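Local coordinates for protein probable TonB-dependent siderophore receptor PiuA (PDB 5FP1) that probably takes part in the first step of iron uptake across the outer membrane, binding iron-chelating siderophores as a TonB-dependent receptor, at residues D167-F172 and A177-V182; S381-S384 and W390-S393; G599-C602 and C607-Q610; M669-Y672 and V678-Q681; Y692-Y697 and T703-R708. One frame throughout, in Å; residues are numbered along the deposited sequence.

Overall arrangement
The five contacts sample the barrel of a TonB-dependent receptor at different depths. Contacts 1 and 4 each join consecutive barrel strands, their centres about 24 Å apart; both pair a regular antiparallel ladder with an arginine-led polar bond on the more buried face, a charged pair in contact 1 and an amide in contact 4. Contacts 2 and 3, about 30 Å apart between centres, are closed by disulfides: the first touches through two buried cysteines, whereas the second is a surface hairpin with backbone bonds as well. Contact 5 lies nearest the centre of the chain, an irregular bulged hairpin packed through aromatic rings, with its nearest atoms about 11 Å from both contact 3 and contact 4.

Contact 1 (D167-F172 and A177-V182)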
loop_
_atom_site.group_PDB
_atom_site.type_symbol
_atom_site.label_atom_id
_atom_site.label_comp_id
_atom_site.label_asym_id
_atom_site.label_seq_id
_atom_site.Cartn_x
_atom_site.Cartn_y
_atom_site.Cartn_z
ATOM N N ASP A 167 -13.022 -16.080 -13.710
ATOM C CA ASP A 167 -12.823 -14.868 -14.526
ATOM C C ASP A 167 -13.283 -15.202 -15.970
ATOM O O ASP A 167 -12.629 -15.968 -16.662
ATOM C CB ASP A 167 -11.350 -14.494 -14.511
ATOM C CG ASP A 167 -11.038 -13.193 -15.263
ATOM O OD1 ASP A 167 -11.979 -12.531 -15.744
ATOM O OD2 ASP A 167 -9.832 -12.835 -15.385
ATOM N N GLY A 168 -14.403 -14.649 -16.391
ATOM C CA GLY A 168 -14.940 -14.922 -17.736
ATOM C C GLY A 168 -15.088 -13.650 -18.539
ATOM O O GLY A 168 -15.542 -12.628 -18.023
ATOM N N ASN A 169 -14.701 -13.711 -19.813
ATOM C CA ASN A 169 -14.781 -12.571 -20.717
ATOM C C ASN A 169 -15.436 -13.011 -22.048
ATOM O O ASN A 169 -14.982 -13.952 -22.677
ATOM C CB ASN A 169 -13.371 -12.059 -20.979
ATOM C CG ASN A 169 -13.347 -10.778 -21.785
ATOM O OD1 ASN A 169 -13.247 -9.701 -21.230
ATOM N ND2 ASN A 169 -13.418 -10.896 -23.109
ATOM N N LYS A 170 -16.498 -12.331 -22.442
ATOM C CA LYS A 170 -17.241 -12.665 -23.654
ATOM C C LYS A 170 -17.174 -11.490 -24.628
ATOM O O LYS A 170 -17.626 -10.394 -24.319
ATOM C CB LYS A 170 -18.690 -12.976 -23.301
ATOM C CG LYS A 170 -19.451 -13.752 -24.358
ATOM C CD LYS A 170 -20.904 -13.964 -23.932
ATOM C CE LYS A 170 -21.142 -15.327 -23.287
ATOM N NZ LYS A 170 -21.177 -16.422 -24.300
ATOM N N ASP A 171 -16.586 -11.742 -25.795
ATOM C CA ASP A 171 -16.498 -10.778 -26.901
ATOM C C ASP A 171 -17.692 -11.004 -27.830
ATOM O O ASP A 171 -17.793 -12.055 -28.456
ATOM C CB ASP A 171 -15.186 -11.042 -27.644
ATOM C CG ASP A 171 -14.862 -9.986 -28.705
ATOM O OD1 ASP A 171 -15.791 -9.402 -29.288
ATOM O OD2 ASP A 171 -13.663 -9.745 -28.941
ATOM N N PHE A 172 -18.620 -10.059 -27.898
ATOM C CA PHE A 172 -19.833 -10.257 -28.698
ATOM C C PHE A 172 -19.560 -10.081 -30.197
ATOM O O PHE A 172 -20.487 -10.120 -30.996
ATOM C CB PHE A 172 -20.944 -9.291 -28.277
ATOM C CG PHE A 172 -21.574 -9.610 -26.939
ATOM C CD1 PHE A 172 -20.917 -9.301 -25.752
ATOM C CD2 PHE A 172 -22.850 -10.190 -26.868
ATOM C CE1 PHE A 172 -21.501 -9.579 -24.523
ATOM C CE2 PHE A 172 -23.439 -10.474 -25.641
ATOM C CZ PHE A 172 -22.762 -10.166 -24.467
ATOM N N ALA A 177 -17.581 -6.130 -25.424
ATOM C CA ALA A 177 -17.169 -7.275 -24.636
ATOM C C ALA A 177 -17.512 -7.045 -23.158
ATOM O O ALA A 177 -17.601 -5.907 -22.727
ATOM C CB ALA A 177 -15.709 -7.545 -24.807
ATOM N N ALA A 178 -17.761 -8.125 -22.426
ATOM C CA ALA A 178 -18.129 -8.037 -21.015
ATOM C C ALA A 178 -17.312 -9.041 -20.252
ATOM O O ALA A 178 -16.942 -10.078 -20.791
ATOM C CB ALA A 178 -19.619 -8.294 -20.817
ATOM N N ARG A 179 -16.977 -8.709 -19.003
ATOM C CA ARG A 179 -16.091 -9.545 -18.208
ATOM C C ARG A 179 -16.601 -9.544 -16.770
ATOM O O ARG A 179 -17.186 -8.572 -16.320
ATOM C CB ARG A 179 -14.677 -8.996 -18.264
ATOM C CG ARG A 179 -13.656 -9.854 -17.565
ATOM C CD ARG A 179 -12.280 -9.241 -17.690
ATOM N NE ARG A 179 -11.247 -10.123 -17.167
ATOM C CZ ARG A 179 -9.952 -9.973 -17.412
ATOM N NH1 ARG A 179 -9.522 -8.957 -18.148
ATOM N NH2 ARG A 179 -9.085 -10.836 -16.915
ATOM N N VAL A 180 -16.431 -10.652 -16.070
ATOM C CA VAL A 180 -16.719 -10.673 -14.642
ATOM C C VAL A 180 -15.720 -11.570 -13.938
ATOM O O VAL A 180 -15.418 -12.665 -14.410
ATOM C CB VAL A 180 -18.152 -11.121 -14.343
ATOM C CG1 VAL A 180 -18.381 -12.547 -14.786
ATOM C CG2 VAL A 180 -18.442 -10.985 -12.850
ATOM N N ALA A 181 -15.155 -11.078 -12.831
ATOM C CA ALA A 181 -14.342 -11.908 -11.939
ATOM C C ALA A 181 -15.085 -12.054 -10.615
ATOM O O ALA A 181 -15.766 -11.132 -10.175
ATOM C CB ALA A 181 -12.968 -11.295 -11.731
ATOM N N VAL A 182 -15.011 -13.231 -10.020
ATOM C CA VAL A 182 -15.713 -13.497 -8.774
ATOM C C VAL A 182 -14.728 -14.180 -7.840
ATOM O O VAL A 182 -13.830 -14.888 -8.289
ATOM C CB VAL A 182 -16.952 -14.396 -8.970
ATOM C CG1 VAL A 182 -17.797 -14.402 -7.720
ATOM C CG2 VAL A 182 -17.813 -13.900 -10.121
#
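The segments Asp167-Phe172 and Ala177-Val182 form the end of an antiparallel beta hairpin in the barrel wall of a TonB-dependent receptor, where strand 161-171 turns back into strand 177-188. Their directions differ by 174°. Gly168 with Val180 and Lys170 with Ala178 are hydrogen-bonded pairs, each joined by two backbone N-H...O bonds such as Val180 N to Gly168 O at 2.9 Å and Lys170 N to Ala178 O at 2.8 Å. Asp167, Asn169 and Asp171 share the opposite face with Ala177, Arg179 and Ala181, and most of that face is buried.

The chemistry is concentrated there. Arg179 faces Asn169 directly across the ladder, yet its extended chain slants past it to Asp167, two residues before Asn169. Asn169 OD1 rests 3.4 Å from Arg179 CB, beside the aliphatic stem, with the amide plane turned nearly at right angles to the guanidinium. The Asn169 ND2 end is taken up by Lys145 O, and Arg179 NH1 by Val143 O, which ties this face to the chain just ahead of strand 149-157. Past the end of the ladder, the loop residue Phe172 brings CE1 at its ring edge to 4.4 Å from Ala178 CB.

With CG of Asp167 trans to its own nitrogen (chi1 -177°), the carboxylate comes beside Arg179 in a side-on, two-bonded salt bridge. The two planes are nearly coplanar, 10° apart. Each oxygen offers its syn lone pair to a different nitrogen: Arg179 NE reaches Asp167 OD1 at 2.9 Å, and Arg179 NH2 reaches Asp167 OD2 at 2.6 Å.

Contact 2 (S381-S384 and W390-S393)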
loop_
_atom_site.group_PDB
_atom_site.type_symbol
_atom_site.label_atom_id
_atom_site.label_comp_id
_atom_site.label_asym_id
_atom_site.label_seq_id
_atom_site.Cartn_x
_atom_site.Cartn_y
_atom_site.Cartn_z
ATOM N N SER A 381 -6.307 -2.440 33.152
ATOM C CA SER A 381 -5.046 -2.378 32.436
ATOM C C SER A 381 -3.856 -2.772 33.315
ATOM O O SER A 381 -2.754 -2.981 32.813
ATOM C CB SER A 381 -4.841 -0.999 31.872
ATOM O OG SER A 381 -4.658 -0.064 32.887
ATOM N N ASP A 382 -4.083 -2.865 34.621
ATOM C CA ASP A 382 -3.083 -3.396 35.543
ATOM C C ASP A 382 -3.265 -4.891 35.864
ATOM O O ASP A 382 -2.542 -5.450 36.709
ATOM C CB ASP A 382 -3.071 -2.584 36.846
ATOM C CG ASP A 382 -4.371 -2.721 37.637
ATOM O OD1 ASP A 382 -5.314 -3.417 37.205
ATOM O OD2 ASP A 382 -4.462 -2.104 38.707
ATOM N N CYS A 383 -4.188 -5.546 35.168
ATOM C CA CYS A 383 -4.421 -6.988 35.306
ATOM C C CYS A 383 -4.703 -7.418 36.763
ATOM O O CYS A 383 -4.384 -8.535 37.169
ATOM C CB CYS A 383 -3.273 -7.792 34.686
ATOM S SG CYS A 383 -3.040 -7.448 32.916
ATOM N N SER A 384 -5.342 -6.539 37.522
ATOM C CA SER A 384 -5.616 -6.801 38.946
ATOM C C SER A 384 -6.822 -7.713 39.135
ATOM O O SER A 384 -7.007 -8.302 40.182
ATOM C CB SER A 384 -5.872 -5.470 39.674
ATOM O OG SER A 384 -6.935 -4.755 39.071
ATOM N N TRP A 390 -9.991 -9.484 30.824
ATOM C CA TRP A 390 -9.319 -8.348 30.213
ATOM C C TRP A 390 -7.830 -8.531 29.987
ATOM O O TRP A 390 -7.250 -7.760 29.226
ATOM C CB TRP A 390 -9.612 -7.017 30.965
ATOM C CG TRP A 390 -10.848 -6.415 30.446
ATOM C CD1 TRP A 390 -12.134 -6.651 30.891
ATOM C CD2 TRP A 390 -10.972 -5.608 29.280
ATOM N NE1 TRP A 390 -13.030 -5.994 30.097
ATOM C CE2 TRP A 390 -12.347 -5.359 29.090
ATOM C CE3 TRP A 390 -10.050 -5.049 28.384
ATOM C CZ2 TRP A 390 -12.818 -4.587 28.051
ATOM C CZ3 TRP A 390 -10.524 -4.258 27.353
ATOM C CH2 TRP A 390 -11.890 -4.045 27.184
ATOM N N CYS A 391 -7.204 -9.480 30.689
ATOM C CA CYS A 391 -5.830 -9.846 30.450
ATOM C C CYS A 391 -5.733 -11.329 30.192
ATOM O O CYS A 391 -6.552 -12.111 30.680
ATOM C CB CYS A 391 -4.933 -9.511 31.642
ATOM S SG CYS A 391 -4.969 -7.778 32.109
ATOM N N THR A 392 -4.718 -11.716 29.442
ATOM C CA THR A 392 -4.473 -13.124 29.161
ATOM C C THR A 392 -3.023 -13.476 29.505
ATOM O O THR A 392 -2.225 -12.597 29.893
ATOM C CB THR A 392 -4.828 -13.456 27.695
ATOM O OG1 THR A 392 -4.895 -14.869 27.523
ATOM C CG2 THR A 392 -3.807 -12.890 26.727
ATOM N N SER A 393 -2.666 -14.744 29.367
ATOM C CA SER A 393 -1.318 -15.179 29.683
ATOM C C SER A 393 -0.340 -14.774 28.572
ATOM O O SER A 393 -0.646 -14.905 27.394
ATOM C CB SER A 393 -1.275 -16.708 29.899
ATOM O OG SER A 393 -0.016 -17.075 30.425
#
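Flanking the Cys383-Cys391 disulfide are two flat groups, the carboxylate of Asp382 and the indole of Trp390. Both donors of Ser384 approach the same face of the carboxylate: OG meets Asp382 OD1 at 2.8 Å on its syn side, and Ser384 N reaches Asp382 OD1 at 3.1 Å from well above the plane, closing an Asx turn. The indole meets Trp259 in an edge-to-face arrangement, and its NE1 at the rim donates to Asp404 OD2.

Between the segments themselves the contact is the disulfide, with Cys383 SG 2.1 Å from Cys391 SG. Both sulfurs lie beside their own backbone nitrogens (chi1 -59° and -57°), and the S-S torsion of -91° is left-handed and close to the relaxed value. Cys383, the middle residue of that turn, has a left-handed backbone conformation. Ser381-Ser384 lies in the loop between strands 374-375 and 391-393; the latter pairs with barrel strand 315-341, whose Trp317 and Leu315 pack on Cys391 and Cys383 respectively.

The covalent link closes a ring over the intervening loop, beside strand 315-341. Its low-strain torsion and buried cysteines are consistent with a lasting structural crosslink.

Contact 3 (G599-C602 and C607-Q610)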
loop_
_atom_site.group_PDB
_atom_site.type_symbol
_atom_site.label_atom_id
_atom_site.label_comp_id
_atom_site.label_asym_id
_atom_site.label_seq_id
_atom_site.Cartn_x
_atom_site.Cartn_y
_atom_site.Cartn_z
ATOM N N GLY A 599 11.160 17.389 15.886
ATOM C CA GLY A 599 10.456 18.271 16.817
ATOM C C GLY A 599 10.313 17.646 18.195
ATOM O O GLY A 599 11.287 17.135 18.755
ATOM N N LYS A 600 9.114 17.708 18.757
ATOM C CA LYS A 600 8.846 17.105 20.062
ATOM C C LYS A 600 7.767 16.062 19.947
ATOM O O LYS A 600 6.969 16.105 19.032
ATOM C CB LYS A 600 8.423 18.177 21.062
ATOM C CG LYS A 600 9.489 19.225 21.307
ATOM C CD LYS A 600 9.326 19.828 22.693
ATOM C CE LYS A 600 10.330 20.943 22.937
ATOM N NZ LYS A 600 10.275 21.907 21.810
ATOM N N SER A 601 7.774 15.125 20.887
ATOM C CA SER A 601 6.754 14.131 21.030
ATOM C C SER A 601 5.895 14.546 22.223
ATOM O O SER A 601 6.418 14.722 23.313
ATOM C CB SER A 601 7.431 12.790 21.347
ATOM O OG SER A 601 6.477 11.821 21.706
ATOM N N CYS A 602 4.590 14.700 22.033
ATOM C CA CYS A 602 3.734 15.179 23.126
ATOM C C CYS A 602 2.631 14.185 23.449
ATOM O O CYS A 602 2.044 13.606 22.557
ATOM C CB CYS A 602 3.116 16.540 22.782
ATOM S SG CYS A 602 4.327 17.802 22.296
ATOM N N CYS A 607 5.504 17.264 26.647
ATOM C CA CYS A 607 6.313 17.074 25.447
ATOM C C CYS A 607 7.734 16.643 25.776
ATOM O O CYS A 607 8.362 17.189 26.683
ATOM C CB CYS A 607 6.349 18.361 24.616
ATOM S SG CYS A 607 4.716 18.884 24.023
ATOM N N THR A 608 8.240 15.671 25.024
ATOM C CA THR A 608 9.631 15.253 25.141
ATOM C C THR A 608 10.361 15.747 23.911
ATOM O O THR A 608 9.912 15.514 22.782
ATOM C CB THR A 608 9.737 13.725 25.199
ATOM O OG1 THR A 608 9.249 13.186 23.971
ATOM C CG2 THR A 608 8.903 13.163 26.333
ATOM N N ASP A 609 11.456 16.457 24.120
ATOM C CA ASP A 609 12.243 16.983 23.020
ATOM C C ASP A 609 12.979 15.854 22.286
ATOM O O ASP A 609 13.610 15.005 22.907
ATOM C CB ASP A 609 13.243 18.002 23.531
ATOM C CG ASP A 609 14.055 18.632 22.408
ATOM O OD1 ASP A 609 13.700 18.468 21.223
ATOM O OD2 ASP A 609 15.051 19.292 22.713
ATOM N N GLN A 610 12.866 15.824 20.964
ATOM C CA GLN A 610 13.475 14.755 20.180
ATOM C C GLN A 610 14.709 15.228 19.426
ATOM O O GLN A 610 15.251 14.486 18.601
ATOM C CB GLN A 610 12.449 14.153 19.203
ATOM C CG GLN A 610 11.308 13.448 19.900
ATOM C CD GLN A 610 10.318 12.785 18.951
ATOM O OE1 GLN A 610 9.830 13.393 17.991
ATOM N NE2 GLN A 610 10.013 11.536 19.231
HETATM O O HOH W 1 9.492 15.297 15.734
#
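Lys600 runs from its CB across the neighbouring strand of a short hairpin, meeting Cys607, Thr608 and Asp609 as far as CE. CB lies 3.5 Å from Thr608 O; CG passes Asp609 CA at 3.9 Å; CD packs against Cys607 CB at 3.8 Å; and CE comes 4.2 Å from Asp609 CB. A bend at the last torsion then carries NZ off the hairpin to Ile554 O. The aliphatic chain thus lies obliquely over the face that also holds the disulfide, while the carboxylate of Asp609 has a partner of its own in Ser611.

Strands 600-603 and 606-609 are antiparallel, and Cys602 and Cys607 form a non-hydrogen-bonded pair whose sulfurs are joined directly (Cys602 SG to Cys607 SG 2.1 Å, S-S torsion 105°). In the adjoining hydrogen-bonded pair, Ser601 O takes two donors from one residue: Thr608 N at 2.7 Å and Thr608 OG1 at 3.3 Å. The hydroxyl reaches it because chi1 of 63° sets OG1 between the backbone nitrogen and carbonyl carbon, on the same side as Ser601 CB.

At the open end Gln610 N donates to Gly599 O at 3.0 Å. A water, accepting from Gly599 N and donating to Gln610 OE1, bridges the two segments once more. The hairpin, an outlying ribbon between barrel strands 582-597 and 624-635, is therefore clamped at both ends by different chemistry: a covalent crosslink holds the end near its turn, while exchangeable polar bonds close its base.

Contact 4 (M669-Y672 and V678-Q681); sequences MARY and VDLQ
Gln681 lies side by side with Arg671, the two chains pointing the same way off the sheet. Its OE1 meets the edge of the guanidinium, accepting from Arg671 NH1 at 2.8 Å in the plane of that group. The donor, however, sits well above the amide plane, about 52° out of it, and the N-H...O angle is 154°. A kink at chi3 of Arg671 (50°) bends the guanidinium round to that oxygen. Arg671 CD makes a separate contact with Gln681 OE1, at 3.5 Å. Asp679 OD2 packs on the same methylene from another direction, 3.6 Å from Arg671 CD, whereas its other oxygen is occupied by Asn673. Met669 crosses the glutamine side chain, its CG 3.9 Å from Gln681 NE2.

These residues belong to the antiparallel hairpin of strands 659-673 and 678-685 in the barrel wall. Arg671 and Gln681 form a non-hydrogen-bonded pair; next to them Tyr672 and Leu680 exchange two backbone bonds, Tyr672 N to Leu680 O at 2.8 Å and Leu680 N to Tyr672 O at 2.9 Å. From the arginine-glutamine face, Arg671 NH2 makes a salt bridge with Asp54, and Gln681 NE2 donates to Glu53 O, both on helix 49-55 of the plug.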
loop_
_atom_site.group_PDB
_atom_site.type_symbol
_atom_site.label_atom_id
_atom_site.label_comp_id
_atom_site.label_asym_id
_atom_site.label_seq_id
_atom_site.Cartn_x
_atom_site.Cartn_y
_atom_site.Cartn_z
ATOM N N MET A 669 7.661 -22.989 -5.494
ATOM C CA MET A 669 6.505 -23.274 -6.280
ATOM C C MET A 669 6.796 -24.417 -7.295
ATOM O O MET A 669 7.907 -24.562 -7.769
ATOM C CB MET A 669 6.114 -22.011 -7.044
ATOM C CG MET A 669 4.852 -22.084 -7.865
ATOM S SD MET A 669 5.108 -22.643 -9.575
ATOM C CE MET A 669 5.974 -21.248 -10.277
ATOM N N ALA A 670 5.757 -25.157 -7.637
ATOM C CA ALA A 670 5.785 -26.080 -8.768
ATOM C C ALA A 670 4.447 -26.040 -9.475
ATOM O O ALA A 670 3.395 -26.137 -8.854
ATOM C CB ALA A 670 6.080 -27.495 -8.286
ATOM N N ARG A 671 4.513 -25.929 -10.792
ATOM C CA ARG A 671 3.372 -25.864 -11.645
ATOM C C ARG A 671 3.459 -26.989 -12.686
ATOM O O ARG A 671 4.396 -27.009 -13.481
ATOM C CB ARG A 671 3.372 -24.561 -12.413
ATOM C CG ARG A 671 2.170 -24.451 -13.328
ATOM C CD ARG A 671 1.793 -23.010 -13.665
ATOM N NE ARG A 671 2.943 -22.258 -14.118
ATOM C CZ ARG A 671 3.447 -21.189 -13.506
ATOM N NH1 ARG A 671 2.898 -20.697 -12.396
ATOM N NH2 ARG A 671 4.496 -20.599 -14.032
ATOM N N TYR A 672 2.469 -27.871 -12.694
ATOM C CA TYR A 672 2.427 -28.987 -13.658
ATOM C C TYR A 672 1.304 -28.764 -14.643
ATOM O O TYR A 672 0.140 -28.613 -14.251
ATOM C CB TYR A 672 2.251 -30.338 -12.951
ATOM C CG TYR A 672 2.295 -31.531 -13.910
ATOM C CD1 TYR A 672 3.494 -31.972 -14.444
ATOM C CD2 TYR A 672 1.134 -32.185 -14.290
ATOM C CE1 TYR A 672 3.540 -33.041 -15.321
ATOM C CE2 TYR A 672 1.168 -33.254 -15.167
ATOM C CZ TYR A 672 2.373 -33.674 -15.680
ATOM O OH TYR A 672 2.411 -34.734 -16.552
ATOM N N VAL A 678 -5.487 -27.097 -18.206
ATOM C CA VAL A 678 -5.474 -27.352 -16.768
ATOM C C VAL A 678 -4.061 -27.454 -16.220
ATOM O O VAL A 678 -3.231 -28.200 -16.750
ATOM C CB VAL A 678 -6.258 -28.631 -16.418
ATOM C CG1 VAL A 678 -6.225 -28.902 -14.922
ATOM C CG2 VAL A 678 -7.693 -28.539 -16.900
ATOM N N ASP A 679 -3.798 -26.679 -15.161
ATOM C CA ASP A 679 -2.569 -26.753 -14.390
ATOM C C ASP A 679 -2.866 -27.167 -12.942
ATOM O O ASP A 679 -3.947 -26.922 -12.400
ATOM C CB ASP A 679 -1.884 -25.388 -14.331
ATOM C CG ASP A 679 -1.327 -24.957 -15.647
ATOM O OD1 ASP A 679 -1.181 -25.818 -16.550
ATOM O OD2 ASP A 679 -1.014 -23.750 -15.762
ATOM N N LEU A 680 -1.882 -27.787 -12.330
ATOM C CA LEU A 680 -1.896 -28.016 -10.917
ATOM C C LEU A 680 -0.706 -27.221 -10.395
ATOM O O LEU A 680 0.393 -27.324 -10.932
ATOM C CB LEU A 680 -1.714 -29.495 -10.614
ATOM C CG LEU A 680 -1.861 -29.885 -9.158
ATOM C CD1 LEU A 680 -3.301 -29.693 -8.698
ATOM C CD2 LEU A 680 -1.428 -31.331 -8.966
ATOM N N GLN A 681 -0.933 -26.405 -9.364
ATOM C CA GLN A 681 0.147 -25.560 -8.840
ATOM C C GLN A 681 0.201 -25.644 -7.324
ATOM O O GLN A 681 -0.809 -25.439 -6.623
ATOM C CB GLN A 681 0.007 -24.085 -9.302
ATOM C CG GLN A 681 1.185 -23.206 -8.834
ATOM C CD GLN A 681 1.115 -21.793 -9.385
ATOM O OE1 GLN A 681 0.924 -21.583 -10.586
ATOM N NE2 GLN A 681 1.239 -20.801 -8.490
#

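Contact 5 (Y692-Y697 and T703-R708)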
loop_
_atom_site.group_PDB
_atom_site.type_symbol
_atom_site.label_atom_id
_atom_site.label_comp_id
_atom_site.label_asym_id
_atom_site.label_seq_id
_atom_site.Cartn_x
_atom_site.Cartn_y
_atom_site.Cartn_z
ATOM N N TYR A 692 9.449 -13.986 11.850
ATOM C CA TYR A 692 9.896 -12.629 11.607
ATOM C C TYR A 692 8.704 -11.673 11.654
ATOM O O TYR A 692 7.544 -12.100 11.828
ATOM C CB TYR A 692 10.675 -12.524 10.272
ATOM C CG TYR A 692 9.864 -12.683 9.006
ATOM C CD1 TYR A 692 9.442 -13.933 8.573
ATOM C CD2 TYR A 692 9.514 -11.564 8.236
ATOM C CE1 TYR A 692 8.697 -14.072 7.420
ATOM C CE2 TYR A 692 8.756 -11.686 7.094
ATOM C CZ TYR A 692 8.379 -12.946 6.666
ATOM O OH TYR A 692 7.629 -13.072 5.521
ATOM N N PHE A 693 9.024 -10.381 11.553
ATOM C CA PHE A 693 8.070 -9.306 11.737
ATOM C C PHE A 693 8.047 -8.360 10.534
ATOM O O PHE A 693 9.084 -7.829 10.133
ATOM C CB PHE A 693 8.427 -8.556 13.018
ATOM C CG PHE A 693 8.335 -9.423 14.243
ATOM C CD1 PHE A 693 9.400 -10.190 14.630
ATOM C CD2 PHE A 693 7.137 -9.539 14.943
ATOM C CE1 PHE A 693 9.294 -11.034 15.703
ATOM C CE2 PHE A 693 7.036 -10.374 16.035
ATOM C CZ PHE A 693 8.095 -11.143 16.391
ATOM N N THR A 694 6.845 -8.148 10.004
ATOM C CA THR A 694 6.618 -7.303 8.825
ATOM C C THR A 694 6.207 -5.873 9.153
ATOM O O THR A 694 6.223 -5.021 8.281
ATOM C CB THR A 694 5.525 -7.900 7.958
ATOM O OG1 THR A 694 4.415 -8.217 8.791
ATOM C CG2 THR A 694 6.037 -9.136 7.278
ATOM N N LYS A 695 5.812 -5.596 10.386
ATOM C CA LYS A 695 5.464 -4.213 10.766
ATOM C C LYS A 695 6.005 -3.959 12.138
ATOM O O LYS A 695 5.880 -4.809 13.036
ATOM C CB LYS A 695 3.933 -4.014 10.836
ATOM C CG LYS A 695 3.169 -4.538 9.626
ATOM C CD LYS A 695 1.664 -4.539 9.828
ATOM C CE LYS A 695 0.973 -5.245 8.661
ATOM N NZ LYS A 695 -0.508 -5.186 8.822
ATOM N N ALA A 696 6.556 -2.777 12.319
ATOM C CA ALA A 696 7.010 -2.321 13.603
ATOM C C ALA A 696 6.272 -1.020 13.896
ATOM O O ALA A 696 6.452 -0.034 13.184
ATOM C CB ALA A 696 8.501 -2.122 13.577
ATOM N N TYR A 697 5.395 -1.024 14.913
ATOM C CA TYR A 697 4.733 0.216 15.296
ATOM C C TYR A 697 5.668 1.099 16.116
ATOM O O TYR A 697 6.621 0.608 16.737
ATOM C CB TYR A 697 3.381 -0.026 16.002
ATOM C CG TYR A 697 2.590 1.253 16.022
ATOM C CD1 TYR A 697 2.161 1.833 14.830
ATOM C CD2 TYR A 697 2.356 1.947 17.212
ATOM C CE1 TYR A 697 1.495 3.047 14.825
ATOM C CE2 TYR A 697 1.681 3.154 17.215
ATOM C CZ TYR A 697 1.260 3.696 16.017
ATOM O OH TYR A 697 0.596 4.892 15.985
ATOM N N THR A 703 4.169 -6.608 14.323
ATOM C CA THR A 703 3.282 -7.590 13.732
ATOM C C THR A 703 4.122 -8.741 13.225
ATOM O O THR A 703 5.042 -8.547 12.426
ATOM C CB THR A 703 2.493 -6.989 12.547
ATOM O OG1 THR A 703 1.699 -5.896 13.019
ATOM C CG2 THR A 703 1.582 -8.004 11.881
ATOM N N GLU A 704 3.792 -9.944 13.678
ATOM C CA GLU A 704 4.444 -11.150 13.201
ATOM C C GLU A 704 3.984 -11.558 11.808
ATOM O O GLU A 704 2.797 -11.529 11.468
ATOM C CB GLU A 704 4.221 -12.293 14.223
ATOM C CG GLU A 704 5.101 -13.522 14.042
ATOM C CD GLU A 704 4.870 -14.569 15.143
ATOM O OE1 GLU A 704 4.315 -14.220 16.214
ATOM O OE2 GLU A 704 5.239 -15.737 14.933
ATOM N N ALA A 705 4.938 -11.955 10.966
ATOM C CA ALA A 705 4.599 -12.509 9.666
ATOM C C ALA A 705 3.990 -13.890 9.837
ATOM O O ALA A 705 4.162 -14.545 10.862
ATOM C CB ALA A 705 5.841 -12.590 8.784
ATOM N N GLU A 706 3.229 -14.301 8.840
ATOM C CA GLU A 706 2.640 -15.618 8.814
ATOM C C GLU A 706 3.741 -16.694 8.809
ATOM O O GLU A 706 4.845 -16.460 8.296
ATOM C CB GLU A 706 1.827 -15.769 7.530
ATOM C CG GLU A 706 2.747 -15.835 6.337
ATOM C CD GLU A 706 2.045 -15.850 4.995
ATOM O OE1 GLU A 706 0.784 -15.836 4.974
ATOM O OE2 GLU A 706 2.774 -15.902 3.967
ATOM N N GLY A 707 3.433 -17.841 9.421
ATOM C CA GLY A 707 4.298 -19.033 9.422
ATOM C C GLY A 707 4.280 -19.786 8.095
ATOM O O GLY A 707 3.709 -19.334 7.112
ATOM N N ARG A 708 4.933 -20.944 8.060
ATOM C CA ARG A 708 4.939 -21.773 6.848
ATOM C C ARG A 708 3.535 -22.196 6.452
ATOM O O ARG A 708 2.698 -22.543 7.293
ATOM C CB ARG A 708 5.809 -23.025 7.069
ATOM C CG ARG A 708 5.932 -23.910 5.829
ATOM C CD ARG A 708 7.158 -24.786 5.919
ATOM N NE ARG A 708 7.079 -25.690 7.051
ATOM C CZ ARG A 708 8.132 -26.183 7.696
ATOM N NH1 ARG A 708 9.375 -25.858 7.342
ATOM N NH2 ARG A 708 7.935 -27.000 8.715
HETATM O O HOH W 2 6.928 -15.312 10.993
#
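Tyr692 O receives the shortest polar bond between the segments, from Ala705 N at 2.7 Å (N-H...O 167°), and the CA-H of Glu704 also leans on it. Tyr692 and Ala705 also meet through their side chains. Ala705 CB sits over one face of the Tyr692 ring, 3.3 Å from CZ, in a CH-pi contact; chi1 of 70° swings the ring under the methyl. A water takes the N-H of Tyr692 and lies 2.9 Å from Ala705 O, linking the two backbones.

The hairpin continues with a register shift. Thr694 N donates to Thr703 O at 3.0 Å and Thr703 N to Lys695 O at 2.8 Å, but one residue is extra between the Phe693-Glu704 and Lys695-Thr703 pairs, a beta bulge. There Lys695 N is buried without a polar partner. The Lys695 stem runs over Thr703, its CD 3.5 Å from Thr703 OG1, while Phe693 CE2 lies 3.9 Å from Glu704 CB.

Tyr692 stacks on Tyr663 and its OH bonds Arg665, while Glu704 OE2 accepts from Gly254 N. Strand 701-704 runs between 693-696 and 234-238 in a three-stranded antiparallel sheet, and Tyr697 touches Glu76 and Asn79 of the plug.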